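Local structure of condensin complex subunit 3 (Schizosaccharomyces pombe, 5OQR) at residues A[334-339]-A[371-376]. The protein serves as a regulatory subunit of the condensin complex, which is required to convert interphase chromatin into condensed mitotic-like chromosomes. Numbering follows the deposited sequence.
Sequences PEVVQL and LSQDMV
V336 and M375 bring the two segments together where one helix begins and another has just ended, their CA atoms 7.6 Å apart. Segment 334-339 enters helix 336-348 with E335 at the N-cap position; segment 371-376 leaves helix 356-372 and runs on extended through Q373 to M375. The start of the helix is secured locally: L339 N bonds back to E335 O, and Q338, at N3, folds back so that its OE1 receives E335 N at 3.1 Å, the N3-side-chain-to-N-cap half of a capping box, the donor lying well above the amide plane of Q338.

Between the segments, the contact is chiefly apolar. V336 turns CG1 towards M375, whose chain bends at its last torsion (chi3 74°) and brings CE to 3.4 Å from V336 CG1, while SD lies alongside at 3.9 Å from the same methyl. M375 is poorly ordered, so its pose and both distances are approximate. Q373, bent at chi2, brings NE2 to 3.6 Å from P334 O, a polar approach and not a hydrogen bond. K411 of helix 399-412 takes up the carbonyls of L371 and Q373, and M375 also touches L412. The contact thus joins the N-terminal end of helix 336-348 to the loop leaving helix 356-372, within an all-helical chain that carries HEAT repeats.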
ATOM      1  N   PRO A 334     -35.347  10.251   0.547  1.00 44.82           N
ATOM      2  CA  PRO A 334     -36.386  11.280   0.589  1.00 42.91           C
ATOM      3  C   PRO A 334     -36.236  12.300  -0.526  1.00 42.01           C
ATOM      4  O   PRO A 334     -35.176  12.459  -1.132  1.00 49.92           O
ATOM      5  CB  PRO A 334     -36.170  11.935   1.956  1.00 42.88           C
ATOM      6  CG  PRO A 334     -34.720  11.785   2.204  1.00 38.79           C
ATOM      7  CD  PRO A 334     -34.313  10.478   1.569  1.00 40.95           C
ATOM      8  N   GLU A 335     -37.338  12.993  -0.787  1.00 43.96           N
ATOM      9  CA  GLU A 335     -37.324  14.118  -1.701  1.00 44.61           C
ATOM     10  C   GLU A 335     -36.623  15.304  -1.047  1.00 40.22           C
ATOM     11  O   GLU A 335     -36.497  15.389   0.177  1.00 42.69           O
ATOM     12  CB  GLU A 335     -38.751  14.494  -2.100  1.00 60.15           C
ATOM     13  CG  GLU A 335     -39.570  13.331  -2.654  1.00 63.94           C
ATOM     14  CD  GLU A 335     -39.585  13.296  -4.167  1.00 86.81           C
ATOM     15  OE1 GLU A 335     -40.153  14.226  -4.779  1.00104.62           O
ATOM     16  OE2 GLU A 335     -39.021  12.343  -4.748  1.00 84.87           O
ATOM     17  N   VAL A 336     -36.157  16.230  -1.884  1.00 35.76           N
ATOM     18  CA  VAL A 336     -35.401  17.369  -1.374  1.00 41.24           C
ATOM     19  C   VAL A 336     -36.221  18.162  -0.367  1.00 37.98           C
ATOM     20  O   VAL A 336     -35.667  18.744   0.573  1.00 40.65           O
ATOM     21  CB  VAL A 336     -34.932  18.260  -2.540  1.00 45.77           C
ATOM     22  CG1 VAL A 336     -34.021  17.486  -3.468  1.00 58.78           C
ATOM     23  CG2 VAL A 336     -36.118  18.797  -3.292  1.00 62.95           C
ATOM     24  N   VAL A 337     -37.542  18.211  -0.546  1.00 41.72           N
ATOM     25  CA  VAL A 337     -38.397  18.919   0.404  1.00 42.31           C
ATOM     26  C   VAL A 337     -38.239  18.325   1.797  1.00 39.17           C
ATOM     27  O   VAL A 337     -38.011  19.042   2.777  1.00 38.54           O
ATOM     28  CB  VAL A 337     -39.864  18.877  -0.063  1.00 40.63           C
ATOM     29  CG1 VAL A 337     -40.779  19.526   0.971  1.00 51.25           C
ATOM     30  CG2 VAL A 337     -40.009  19.572  -1.407  1.00 46.61           C
ATOM     31  N   GLN A 338     -38.363  17.002   1.903  1.00 39.89           N
ATOM     32  CA  GLN A 338     -38.163  16.342   3.187  1.00 38.35           C
ATOM     33  C   GLN A 338     -36.719  16.477   3.646  1.00 37.27           C
ATOM     34  O   GLN A 338     -36.454  16.654   4.841  1.00 32.73           O
ATOM     35  CB  GLN A 338     -38.548  14.867   3.087  1.00 39.21           C
ATOM     36  CG  GLN A 338     -39.891  14.585   2.428  1.00 43.14           C
ATOM     37  CD  GLN A 338     -39.975  13.170   1.893  1.00 58.32           C
ATOM     38  OE1 GLN A 338     -40.041  12.954   0.681  1.00 47.90           O
ATOM     39  NE2 GLN A 338     -39.964  12.194   2.791  1.00 64.96           N
ATOM     40  N   LEU A 339     -35.774  16.395   2.709  1.00 36.32           N
ATOM     41  CA  LEU A 339     -34.361  16.513   3.054  1.00 29.87           C
ATOM     42  C   LEU A 339     -34.060  17.881   3.646  1.00 29.55           C
ATOM     43  O   LEU A 339     -33.404  17.990   4.687  1.00 28.28           O
ATOM     44  CB  LEU A 339     -33.505  16.261   1.815  1.00 31.92           C
ATOM     45  CG  LEU A 339     -31.992  16.266   2.027  1.00 24.70           C
ATOM     46  CD1 LEU A 339     -31.551  15.016   2.764  1.00 28.85           C
ATOM     47  CD2 LEU A 339     -31.280  16.392   0.698  1.00 29.41           C
ATOM     48  N   LEU A 371     -26.125  16.726  -2.551  1.00 33.13           N
ATOM     49  CA  LEU A 371     -25.242  16.923  -3.694  1.00 33.98           C
ATOM     50  C   LEU A 371     -25.413  15.837  -4.746  1.00 37.01           C
ATOM     51  O   LEU A 371     -25.101  16.071  -5.917  1.00 48.15           O
ATOM     52  CB  LEU A 371     -23.788  16.973  -3.227  1.00 24.10           C
ATOM     53  CG  LEU A 371     -23.356  18.287  -2.573  1.00 27.54           C
ATOM     54  CD1 LEU A 371     -22.108  18.093  -1.737  1.00 27.34           C
ATOM     55  CD2 LEU A 371     -23.120  19.346  -3.628  1.00 28.36           C
ATOM     56  N   SER A 372     -25.907  14.661  -4.361  1.00 37.72           N
ATOM     57  CA  SER A 372     -26.059  13.566  -5.312  1.00 39.92           C
ATOM     58  C   SER A 372     -27.319  13.700  -6.154  1.00 46.02           C
ATOM     59  O   SER A 372     -27.360  13.200  -7.283  1.00 59.50           O
ATOM     60  CB  SER A 372     -26.080  12.233  -4.568  1.00 37.69           C
ATOM     61  OG  SER A 372     -27.263  12.099  -3.805  1.00 41.06           O
ATOM     62  N   GLN A 373     -28.349  14.360  -5.633  1.00 47.58           N
ATOM     63  CA  GLN A 373     -29.624  14.433  -6.332  1.00 63.32           C
ATOM     64  C   GLN A 373     -29.501  15.289  -7.586  1.00 70.94           C
ATOM     65  O   GLN A 373     -28.801  16.304  -7.596  1.00 74.92           O
ATOM     66  CB  GLN A 373     -30.704  15.026  -5.427  1.00 56.54           C
ATOM     67  CG  GLN A 373     -30.744  14.489  -4.005  1.00 53.46           C
ATOM     68  CD  GLN A 373     -31.158  13.033  -3.932  1.00 71.67           C
ATOM     69  OE1 GLN A 373     -30.689  12.197  -4.704  1.00 77.63           O
ATOM     70  NE2 GLN A 373     -32.051  12.723  -2.999  1.00 79.97           N
ATOM     71  N   ASP A 374     -30.190  14.878  -8.645  1.00 80.74           N
ATOM     72  CA  ASP A 374     -30.414  15.725  -9.814  1.00 92.11           C
ATOM     73  C   ASP A 374     -31.877  16.149  -9.731  1.00 90.70           C
ATOM     74  O   ASP A 374     -32.773  15.443 -10.194  1.00 85.33           O
ATOM     75  CB  ASP A 374     -30.101  15.005 -11.116  1.00 98.86           C
ATOM     76  CG  ASP A 374     -30.211  15.917 -12.320  1.00107.47           C
ATOM     77  OD1 ASP A 374     -30.297  15.401 -13.454  1.00120.15           O
ATOM     78  OD2 ASP A 374     -30.217  17.153 -12.133  1.00104.24           O
ATOM     79  N   MET A 375     -32.107  17.310  -9.121  1.00 91.44           N
ATOM     80  CA  MET A 375     -33.440  17.697  -8.666  1.00104.75           C
ATOM     81  C   MET A 375     -34.138  18.483  -9.765  1.00107.86           C
ATOM     82  O   MET A 375     -33.921  19.687  -9.923  1.00106.65           O
ATOM     83  CB  MET A 375     -33.364  18.495  -7.367  1.00109.61           C
ATOM     84  CG  MET A 375     -32.271  19.559  -7.290  1.00109.38           C
ATOM     85  SD  MET A 375     -32.011  20.073  -5.581  1.00124.58           S
ATOM     86  CE  MET A 375     -31.131  18.647  -4.941  1.00 81.21           C
ATOM     87  N   VAL A 376     -34.980  17.788 -10.533  1.00114.33           N
ATOM     88  CA  VAL A 376     -35.903  18.448 -11.445  1.00108.46           C
ATOM     89  C   VAL A 376     -37.044  19.127 -10.707  1.00104.12           C
ATOM     90  O   VAL A 376     -37.765  19.933 -11.301  1.00110.57           O
ATOM     91  CB  VAL A 376     -36.472  17.437 -12.461  1.00108.08           C
ATOM     92  CG1 VAL A 376     -35.348  16.808 -13.268  1.00110.15           C
ATOM     93  CG2 VAL A 376     -37.292  16.358 -11.752  1.00109.42           C
TER